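Local structure of Phthiocerol/phthiodiolone dimycocerosyl transferase (Mycobacterium tuberculosis, 1Q9J) at residues 51-56 with 124-129; 236-241 with 344-349; 248-253 with 258-263; 313-316 with 320-323. The protein probably catalyses the transfer of mycocerosic acids from mycocerosic acid synthase onto phthiocerol, phthiodiolone and phenolphthiocerol, the final step in the synthesis of their dimycocerosate esters. All blocks are in the same frame, centred on the assembly; numbering follows the deposited sequence.

Contact 1 (51-56 with 124-129)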
# COMPACT_ATOMS: atom_id res chain seq x y z
N PRO A 51 -20.61 -4.61 -0.48
CA PRO A 51 -21.18 -4.68 -1.83
C PRO A 51 -20.63 -3.73 -2.89
O PRO A 51 -20.99 -3.84 -4.05
CB PRO A 51 -22.68 -4.52 -1.58
CG PRO A 51 -22.74 -3.71 -0.34
CD PRO A 51 -21.67 -4.34 0.51
N VAL A 52 -19.77 -2.80 -2.50
CA VAL A 52 -19.22 -1.87 -3.49
C VAL A 52 -18.23 -2.62 -4.39
O VAL A 52 -18.14 -2.38 -5.59
CB VAL A 52 -18.48 -0.70 -2.83
CG1 VAL A 52 -18.36 0.45 -3.81
CG2 VAL A 52 -19.23 -0.25 -1.62
N LEU A 53 -17.47 -3.53 -3.77
CA LEU A 53 -16.48 -4.32 -4.46
C LEU A 53 -17.10 -5.05 -5.66
O LEU A 53 -16.39 -5.49 -6.58
CB LEU A 53 -15.87 -5.35 -3.51
CG LEU A 53 -15.27 -4.71 -2.27
CD1 LEU A 53 -14.78 -5.77 -1.30
CD2 LEU A 53 -14.15 -3.79 -2.69
N ALA A 54 -18.42 -5.17 -5.65
CA ALA A 54 -19.09 -5.83 -6.74
C ALA A 54 -19.44 -4.85 -7.83
O ALA A 54 -20.59 -4.74 -8.22
CB ALA A 54 -20.35 -6.49 -6.23
N SER A 55 -18.45 -4.13 -8.32
CA SER A 55 -18.74 -3.17 -9.36
C SER A 55 -17.58 -3.04 -10.33
O SER A 55 -16.66 -3.84 -10.31
CB SER A 55 -19.00 -1.82 -8.74
OG SER A 55 -17.78 -1.24 -8.33
N HIS A 56 -17.66 -2.01 -11.16
CA HIS A 56 -16.64 -1.74 -12.15
C HIS A 56 -16.67 -0.27 -12.48
O HIS A 56 -17.56 0.45 -12.03
CB HIS A 56 -16.88 -2.55 -13.42
CG HIS A 56 -18.18 -2.24 -14.09
ND1 HIS A 56 -19.35 -2.91 -13.80
CD2 HIS A 56 -18.50 -1.31 -15.02
CE1 HIS A 56 -20.33 -2.40 -14.52
NE2 HIS A 56 -19.84 -1.42 -15.26
N HIS A 124 -7.24 -0.32 -6.58
CA HIS A 124 -6.84 0.69 -5.60
C HIS A 124 -7.82 1.85 -5.35
O HIS A 124 -7.71 2.57 -4.36
CB HIS A 124 -5.46 1.25 -5.97
CG HIS A 124 -4.64 1.71 -4.80
ND1 HIS A 124 -5.08 2.68 -3.92
CD2 HIS A 124 -3.38 1.40 -4.42
CE1 HIS A 124 -4.12 2.94 -3.05
NE2 HIS A 124 -3.08 2.18 -3.33
N CYS A 125 -8.78 2.02 -6.24
CA CYS A 125 -9.73 3.09 -6.07
C CYS A 125 -10.73 2.68 -4.97
O CYS A 125 -11.58 3.46 -4.54
CB CYS A 125 -10.46 3.37 -7.40
SG CYS A 125 -11.96 2.33 -7.70
N MET A 126 -10.63 1.45 -4.51
CA MET A 126 -11.54 1.00 -3.49
C MET A 126 -10.89 0.83 -2.14
O MET A 126 -11.58 0.55 -1.15
CB MET A 126 -12.14 -0.31 -3.92
CG MET A 126 -12.91 -0.16 -5.21
SD MET A 126 -14.53 0.60 -4.92
CE MET A 126 -15.20 -0.74 -3.98
N ALA A 127 -9.58 0.99 -2.07
CA ALA A 127 -8.92 0.80 -0.80
C ALA A 127 -7.44 1.09 -0.87
O ALA A 127 -6.79 0.81 -1.87
CB ALA A 127 -9.13 -0.62 -0.32
N ASP A 128 -6.93 1.71 0.19
CA ASP A 128 -5.52 1.95 0.25
C ASP A 128 -4.97 0.75 1.02
O ASP A 128 -5.71 -0.19 1.33
CB ASP A 128 -5.21 3.28 0.95
CG ASP A 128 -5.95 3.46 2.29
OD1 ASP A 128 -5.93 2.53 3.15
OD2 ASP A 128 -6.55 4.55 2.48
N GLY A 129 -3.69 0.79 1.34
CA GLY A 129 -3.09 -0.32 2.04
C GLY A 129 -3.82 -0.76 3.28
O GLY A 129 -4.02 -1.95 3.50
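Val52 opens the contact with its CG1 branch. Lying anti to the backbone N (chi1 -161°), this methyl is on the side of the residue that faces the thioether of Met126: Val52 CG1 is 3.4 Å from Met126 CE and 4.0 Å from Met126 SD. Next along the chain, Leu53 brings one methyl to the same carbon, CD2 being 3.5 Å from Met126 CE. The methionine is bent at both chi2 and chi3, which tucks its terminal methyl between the two aliphatic groups. A long, unbranched and flexible residue suits this job, while the two branched ones present methyl groups. After the inverse gamma turn centred on Ala54, the Ser55 hydroxyl donates back to Val52 O at 3.0 Å, almost straight in line with the carbonyl, bridging the bend made by 52-55 at the start of strand 55-59. The loop 124-129 has the hallmark of the HHxxxDG motif of this acyltransferase superfamily; His124 is the probable proton acceptor, although Met126 faces the other way into the apolar interior. Around the contact, Leu67 of strand 65-69 touches Val52 and Met126, Leu47 of helix 36-49 packs on Leu53, and Leu122 of strand 117-123 also touches Leu53.

Contact 2 (236-241 with 344-349)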
# COMPACT_ATOMS: atom_id res chain seq x y z
N SER A 236 12.55 4.71 15.21
CA SER A 236 11.83 3.49 14.85
C SER A 236 12.41 2.91 13.57
O SER A 236 13.04 3.63 12.79
CB SER A 236 10.36 3.81 14.59
OG SER A 236 10.27 4.73 13.51
N LEU A 237 12.20 1.62 13.35
CA LEU A 237 12.69 0.94 12.16
C LEU A 237 12.40 1.75 10.91
O LEU A 237 13.30 2.05 10.12
CB LEU A 237 12.05 -0.44 12.02
CG LEU A 237 12.67 -1.56 12.83
CD1 LEU A 237 11.78 -2.80 12.80
CD2 LEU A 237 14.05 -1.87 12.26
N ASN A 238 11.13 2.10 10.74
CA ASN A 238 10.67 2.87 9.59
C ASN A 238 11.45 4.17 9.44
O ASN A 238 11.87 4.53 8.34
CB ASN A 238 9.18 3.19 9.75
CG ASN A 238 8.38 1.96 10.16
OD1 ASN A 238 8.16 1.05 9.36
ND2 ASN A 238 7.96 1.93 11.43
N ALA A 239 11.62 4.86 10.56
CA ALA A 239 12.34 6.13 10.57
C ALA A 239 13.76 5.95 10.07
O ALA A 239 14.23 6.70 9.21
CB ALA A 239 12.35 6.70 11.97
N VAL A 240 14.45 4.95 10.60
CA VAL A 240 15.81 4.67 10.19
C VAL A 240 15.82 4.23 8.73
O VAL A 240 16.51 4.83 7.90
CB VAL A 240 16.43 3.55 11.03
CG1 VAL A 240 17.92 3.48 10.77
CG2 VAL A 240 16.15 3.78 12.49
N VAL A 241 15.05 3.19 8.44
CA VAL A 241 14.94 2.65 7.10
C VAL A 241 14.87 3.75 6.05
O VAL A 241 15.52 3.66 5.00
CB VAL A 241 13.69 1.75 6.93
CG1 VAL A 241 13.52 1.36 5.47
CG2 VAL A 241 13.82 0.49 7.78
N CYS A 344 8.32 6.08 -0.36
CA CYS A 344 8.47 4.91 0.48
C CYS A 344 7.25 4.74 1.39
O CYS A 344 6.86 5.68 2.07
CB CYS A 344 9.75 4.99 1.30
SG CYS A 344 9.93 3.60 2.42
N THR A 345 6.66 3.55 1.36
CA THR A 345 5.49 3.22 2.17
C THR A 345 5.85 2.32 3.32
O THR A 345 6.42 1.25 3.14
CB THR A 345 4.41 2.46 1.41
OG1 THR A 345 4.05 3.17 0.23
CG2 THR A 345 3.16 2.31 2.30
N ASP A 346 5.47 2.76 4.51
CA ASP A 346 5.72 2.01 5.72
C ASP A 346 4.49 1.12 5.96
O ASP A 346 3.76 1.31 6.93
CB ASP A 346 5.94 3.00 6.87
CG ASP A 346 7.07 4.00 6.57
OD1 ASP A 346 8.16 3.85 7.16
OD2 ASP A 346 6.86 4.93 5.75
N ALA A 347 4.28 0.16 5.06
CA ALA A 347 3.14 -0.74 5.17
C ALA A 347 3.45 -2.04 5.90
O ALA A 347 2.96 -3.10 5.53
CB ALA A 347 2.58 -1.04 3.78
N THR A 348 4.25 -1.94 6.96
CA THR A 348 4.60 -3.11 7.75
C THR A 348 3.32 -3.66 8.37
O THR A 348 2.65 -2.96 9.13
CB THR A 348 5.63 -2.76 8.89
OG1 THR A 348 4.99 -1.97 9.90
CG2 THR A 348 6.81 -1.96 8.33
N SER A 349 2.95 -4.90 8.05
CA SER A 349 1.74 -5.48 8.61
C SER A 349 1.47 -6.95 8.27
O SER A 349 2.31 -7.66 7.71
CB SER A 349 0.53 -4.63 8.20
OG SER A 349 -0.61 -4.96 8.95
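Asn238 and Asp346 are brought near each other by similar first torsions, each with CG anti to its own carbonyl carbon (chi1 -47° and -56°), which send the amide and the carboxylate into the gap between helix and strand end. The two flat groups stand 71° apart, steeply inclined to each other, and no hydrogen bond joins them. Their oxygens, Asn238 OD1 and Asp346 OD1, lie 3.6 Å apart, and the closeness of the carboxylate to the asparagine CB is doubtful at this resolution. Thr348 comes with its methyl to the oxygen end of the amide rather than over a face: CG2 is 3.5 Å from Asn238 OD1. A beta-branched threonine can thus offer carbon to the helix while its OG1 is turned another way. Short polar side chains suit this partly exposed position at the start of the helix.

Ser236 is the N-cap of helix 237-253, its OG accepting from Ala239 N at 3.2 Å, and Asp346 is the centre of an inverse gamma turn. Tyr264 touches Asp346 from strand 260-267, and Cys381 and Ala382 of strand 378-384 back Asn238 and Thr348. The first turn of helix 237-253 is thus packed beside strands 342-345, 260-267 and 378-384 of the mixed sheet, in one of the two related domains of this chloramphenicol acetyltransferase-like fold.

Contact 3 (248-253 with 258-263)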
# COMPACT_ATOMS: atom_id res chain seq x y z
N THR A 248 21.48 6.19 0.52
CA THR A 248 21.79 5.41 -0.68
C THR A 248 21.39 6.13 -1.97
O THR A 248 22.12 6.09 -2.95
CB THR A 248 21.09 4.05 -0.65
OG1 THR A 248 21.48 3.33 0.53
CG2 THR A 248 21.45 3.24 -1.89
N GLU A 249 20.23 6.78 -1.97
CA GLU A 249 19.80 7.47 -3.17
C GLU A 249 20.83 8.49 -3.60
O GLU A 249 21.07 8.67 -4.79
CB GLU A 249 18.46 8.17 -2.94
CG GLU A 249 17.25 7.26 -3.10
CD GLU A 249 17.12 6.70 -4.51
OE1 GLU A 249 17.26 7.48 -5.48
OE2 GLU A 249 16.88 5.48 -4.65
N TRP A 250 21.44 9.16 -2.63
CA TRP A 250 22.44 10.18 -2.95
C TRP A 250 23.74 9.55 -3.47
O TRP A 250 24.31 10.02 -4.45
CB TRP A 250 22.73 11.03 -1.71
CG TRP A 250 23.59 12.22 -2.01
CD1 TRP A 250 23.30 13.27 -2.84
CD2 TRP A 250 24.89 12.48 -1.47
NE1 TRP A 250 24.35 14.16 -2.86
CE2 TRP A 250 25.34 13.70 -2.04
CE3 TRP A 250 25.73 11.79 -0.59
CZ2 TRP A 250 26.57 14.26 -1.71
CZ3 TRP A 250 26.96 12.34 -0.27
CH2 TRP A 250 27.38 13.56 -0.85
N GLN A 251 24.18 8.48 -2.80
CA GLN A 251 25.40 7.75 -3.16
C GLN A 251 25.37 7.19 -4.59
O GLN A 251 26.41 6.92 -5.17
CB GLN A 251 25.62 6.59 -2.19
CG GLN A 251 26.10 7.01 -0.82
CD GLN A 251 27.59 7.22 -0.77
OE1 GLN A 251 28.37 6.27 -0.82
NE2 GLN A 251 28.01 8.48 -0.69
N LEU A 252 24.17 7.01 -5.13
CA LEU A 252 24.03 6.47 -6.48
C LEU A 252 23.53 7.49 -7.49
O LEU A 252 23.55 7.23 -8.68
CB LEU A 252 23.11 5.25 -6.46
CG LEU A 252 23.63 3.99 -5.75
CD1 LEU A 252 22.56 2.91 -5.76
CD2 LEU A 252 24.90 3.49 -6.43
N ARG A 253 23.08 8.65 -7.01
CA ARG A 253 22.58 9.68 -7.92
C ARG A 253 23.71 10.34 -8.71
O ARG A 253 23.47 11.07 -9.67
CB ARG A 253 21.80 10.74 -7.13
CG ARG A 253 20.32 10.40 -6.99
CD ARG A 253 19.65 11.08 -5.81
NE ARG A 253 18.36 10.45 -5.51
CZ ARG A 253 17.18 10.90 -5.92
NH1 ARG A 253 17.10 12.02 -6.64
NH2 ARG A 253 16.08 10.23 -5.64
N VAL A 258 22.70 18.08 -4.65
CA VAL A 258 21.35 18.19 -5.19
C VAL A 258 20.43 17.48 -4.19
O VAL A 258 20.60 16.29 -3.92
CB VAL A 258 21.23 17.54 -6.59
CG1 VAL A 258 21.90 18.42 -7.64
CG2 VAL A 258 21.86 16.16 -6.59
N PRO A 259 19.46 18.21 -3.61
CA PRO A 259 18.53 17.65 -2.63
C PRO A 259 17.76 16.42 -3.12
O PRO A 259 17.71 16.13 -4.31
CB PRO A 259 17.60 18.83 -2.32
CG PRO A 259 17.58 19.57 -3.63
CD PRO A 259 19.03 19.56 -4.03
N ILE A 260 17.18 15.68 -2.17
CA ILE A 260 16.41 14.50 -2.50
C ILE A 260 15.01 14.60 -1.92
O ILE A 260 14.80 14.38 -0.73
CB ILE A 260 17.05 13.22 -1.94
CG1 ILE A 260 18.39 12.97 -2.62
CG2 ILE A 260 16.11 12.03 -2.15
CD1 ILE A 260 19.15 11.82 -2.02
N PRO A 261 14.03 14.96 -2.76
CA PRO A 261 12.64 15.09 -2.33
C PRO A 261 12.07 13.74 -1.88
O PRO A 261 12.12 12.76 -2.62
CB PRO A 261 11.94 15.64 -3.58
CG PRO A 261 12.78 15.09 -4.70
CD PRO A 261 14.18 15.27 -4.19
N TYR A 262 11.55 13.70 -0.66
CA TYR A 262 11.00 12.47 -0.11
C TYR A 262 9.50 12.58 0.18
O TYR A 262 9.01 13.65 0.54
CB TYR A 262 11.77 12.10 1.15
CG TYR A 262 11.33 10.83 1.84
CD1 TYR A 262 11.01 9.68 1.11
CD2 TYR A 262 11.28 10.76 3.23
CE1 TYR A 262 10.66 8.50 1.77
CE2 TYR A 262 10.93 9.58 3.88
CZ TYR A 262 10.62 8.46 3.15
OH TYR A 262 10.26 7.31 3.83
N VAL A 263 8.77 11.49 -0.01
CA VAL A 263 7.34 11.49 0.24
C VAL A 263 6.89 10.12 0.76
O VAL A 263 7.30 9.09 0.24
CB VAL A 263 6.52 11.81 -1.02
CG1 VAL A 263 5.04 11.87 -0.67
CG2 VAL A 263 6.97 13.12 -1.64
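The guanidinium of Arg253 is laid against Ile260: CG1 of the isoleucine rests 3.8 Å above one face, displaced toward the rim, and the carbonyl carbon of Glu249 lies in plane at its edge. The Trp250 indole takes a looser part, standing oblique to both Ile260 CD1 and Val258 O, the latter 4.2 Å from Trp250 CD1. Ile260 points at the helix, and its CD1 meets Trp250 CB at 3.7 Å and Glu249 CB at 3.8 Å, a reach that suits a long beta-branched residue on a strand.

Arginine serves here because its flat head can cover a hydrocarbon and still bond through its nitrogens. Arg253 NH2 makes a salt bridge to Glu249 OE1 at 3.0 Å, one helical turn back. The bond is bent (N-H...O 131°), meets the oxygen on its anti side 34° out of the carboxylate plane, and is tilted from the guanidinium plane too. Pro340 O is a further acceptor for NH2, and Glu249 OE2 is held by Tyr379 OH.

Helix 248-253 and strand 260-263 run roughly antiparallel, at 145°, with axes 10.3 Å apart. A short loop reverses the chain, and strand 260-267 packs against the helix that precedes it, a helix-on-sheet layer of the alpha/beta fold.

Contact 4 (313-316 with 320-323)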
# COMPACT_ATOMS: atom_id res chain seq x y z
N ALA A 313 5.72 18.58 12.97
CA ALA A 313 5.49 20.01 12.76
C ALA A 313 4.34 20.21 11.79
O ALA A 313 3.50 21.10 11.97
CB ALA A 313 6.74 20.67 12.22
N ASP A 314 4.30 19.38 10.75
CA ASP A 314 3.26 19.49 9.74
C ASP A 314 1.90 19.14 10.32
O ASP A 314 0.90 19.83 10.05
CB ASP A 314 3.58 18.59 8.54
CG ASP A 314 4.74 19.12 7.73
OD1 ASP A 314 4.94 20.36 7.76
OD2 ASP A 314 5.45 18.32 7.07
N LEU A 315 1.85 18.08 11.12
CA LEU A 315 0.59 17.70 11.76
C LEU A 315 0.11 18.85 12.65
O LEU A 315 -1.05 19.25 12.61
CB LEU A 315 0.77 16.43 12.60
CG LEU A 315 1.00 15.13 11.84
CD1 LEU A 315 1.11 14.02 12.83
CD2 LEU A 315 -0.12 14.88 10.86
N ALA A 316 1.03 19.36 13.46
CA ALA A 316 0.73 20.45 14.37
C ALA A 316 0.24 21.71 13.66
O ALA A 316 -0.53 22.49 14.21
CB ALA A 316 1.96 20.77 15.21
N ILE A 320 -0.57 18.61 6.65
CA ILE A 320 -1.00 17.34 6.11
C ILE A 320 -2.52 17.23 6.03
O ILE A 320 -3.05 16.81 5.01
CB ILE A 320 -0.39 16.23 6.94
CG1 ILE A 320 1.14 16.31 6.77
CG2 ILE A 320 -0.97 14.87 6.56
CD1 ILE A 320 1.92 15.26 7.47
N GLN A 321 -3.22 17.63 7.08
CA GLN A 321 -4.68 17.56 7.07
C GLN A 321 -5.34 18.44 6.01
O GLN A 321 -6.22 17.98 5.29
CB GLN A 321 -5.25 17.94 8.44
CG GLN A 321 -4.70 17.13 9.58
CD GLN A 321 -3.46 17.75 10.18
OE1 GLN A 321 -2.52 18.09 9.47
NE2 GLN A 321 -3.45 17.89 11.50
N GLN A 322 -4.90 19.69 5.91
CA GLN A 322 -5.46 20.64 4.96
C GLN A 322 -4.93 20.60 3.54
O GLN A 322 -5.57 21.13 2.63
CB GLN A 322 -5.28 22.05 5.49
CG GLN A 322 -5.96 22.24 6.80
CD GLN A 322 -7.36 22.74 6.65
OE1 GLN A 322 -8.22 22.44 7.47
NE2 GLN A 322 -7.61 23.53 5.60
N SER A 323 -3.76 20.02 3.33
CA SER A 323 -3.23 19.96 1.98
C SER A 323 -3.95 18.83 1.26
O SER A 323 -4.10 17.73 1.79
CB SER A 323 -1.73 19.67 2.00
OG SER A 323 -1.47 18.33 2.35
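Ile320 packs against Asp314 of helix 300-317 on the buried side of this contact. Its CG1 lies 3.8 Å from Asp314 CB and its CD1 3.9 Å from the same carbon, so the aspartate contributes its aliphatic part here. The carboxylate has its own partner, since Asp314 OD1 forms a salt bridge with Arg183. Extended, Ile320 can touch two residues of the first helix, with CG1 and CD1 at Asp314 and CD1 at Leu315.

Leu315 and Gln321, both partly exposed, make the more open side. Leu315 begins its side chain pointing away, yet its CD2 swings back to 4.0 Å from Ile320 CD1. It lies about 6 Å, between side chains, from Arg312, probably important in recognising the carrier protein domain of mycocerosic acid synthase. With Gln321 the contact changes from carbon to polar bonding. This residue is bent at chi2 (90°), and the curl returns its amide to the first helix. NE2 donates to Leu315 O at 3.0 Å, with an almost straight N-H...O angle of 171°. The carbonyl is met in its own plane on a lone pair, and the oxygen lies close to the plane of the glutamine amide, which should hold the amide in this rotation. In the last turn of a helix, carbonyls begin to run out of backbone donors, and a glutamine one helix later can supply one.

The two helices, 300-317 and 319-322, follow each other almost without a link, and Leu268 and Val271, from loops, touch Ile320 and Gln321 of the second.

In the fold
Contacts 2 and 3 form one continuous region: both use helix 237-253, their centres are 17 Å apart, and strands 342-345 and 260-267 lie side by side, with Cys344 N 3.2 Å from Val263 O, a probable hydrogen bond. Contact 4 falls within the chain between the segments of contact 2, their centres about 20 Å apart. Contact 1 belongs to the first part of the chain; His124, the probable proton acceptor, is in its second segment but not among the touching residues. Its centre is 25 Å from that of contact 2, across the middle of the molecule, although their nearest atoms come within about 6 Å. Contact 4 lies beside Arg312, about 11 Å from which is the side chain of Asn238.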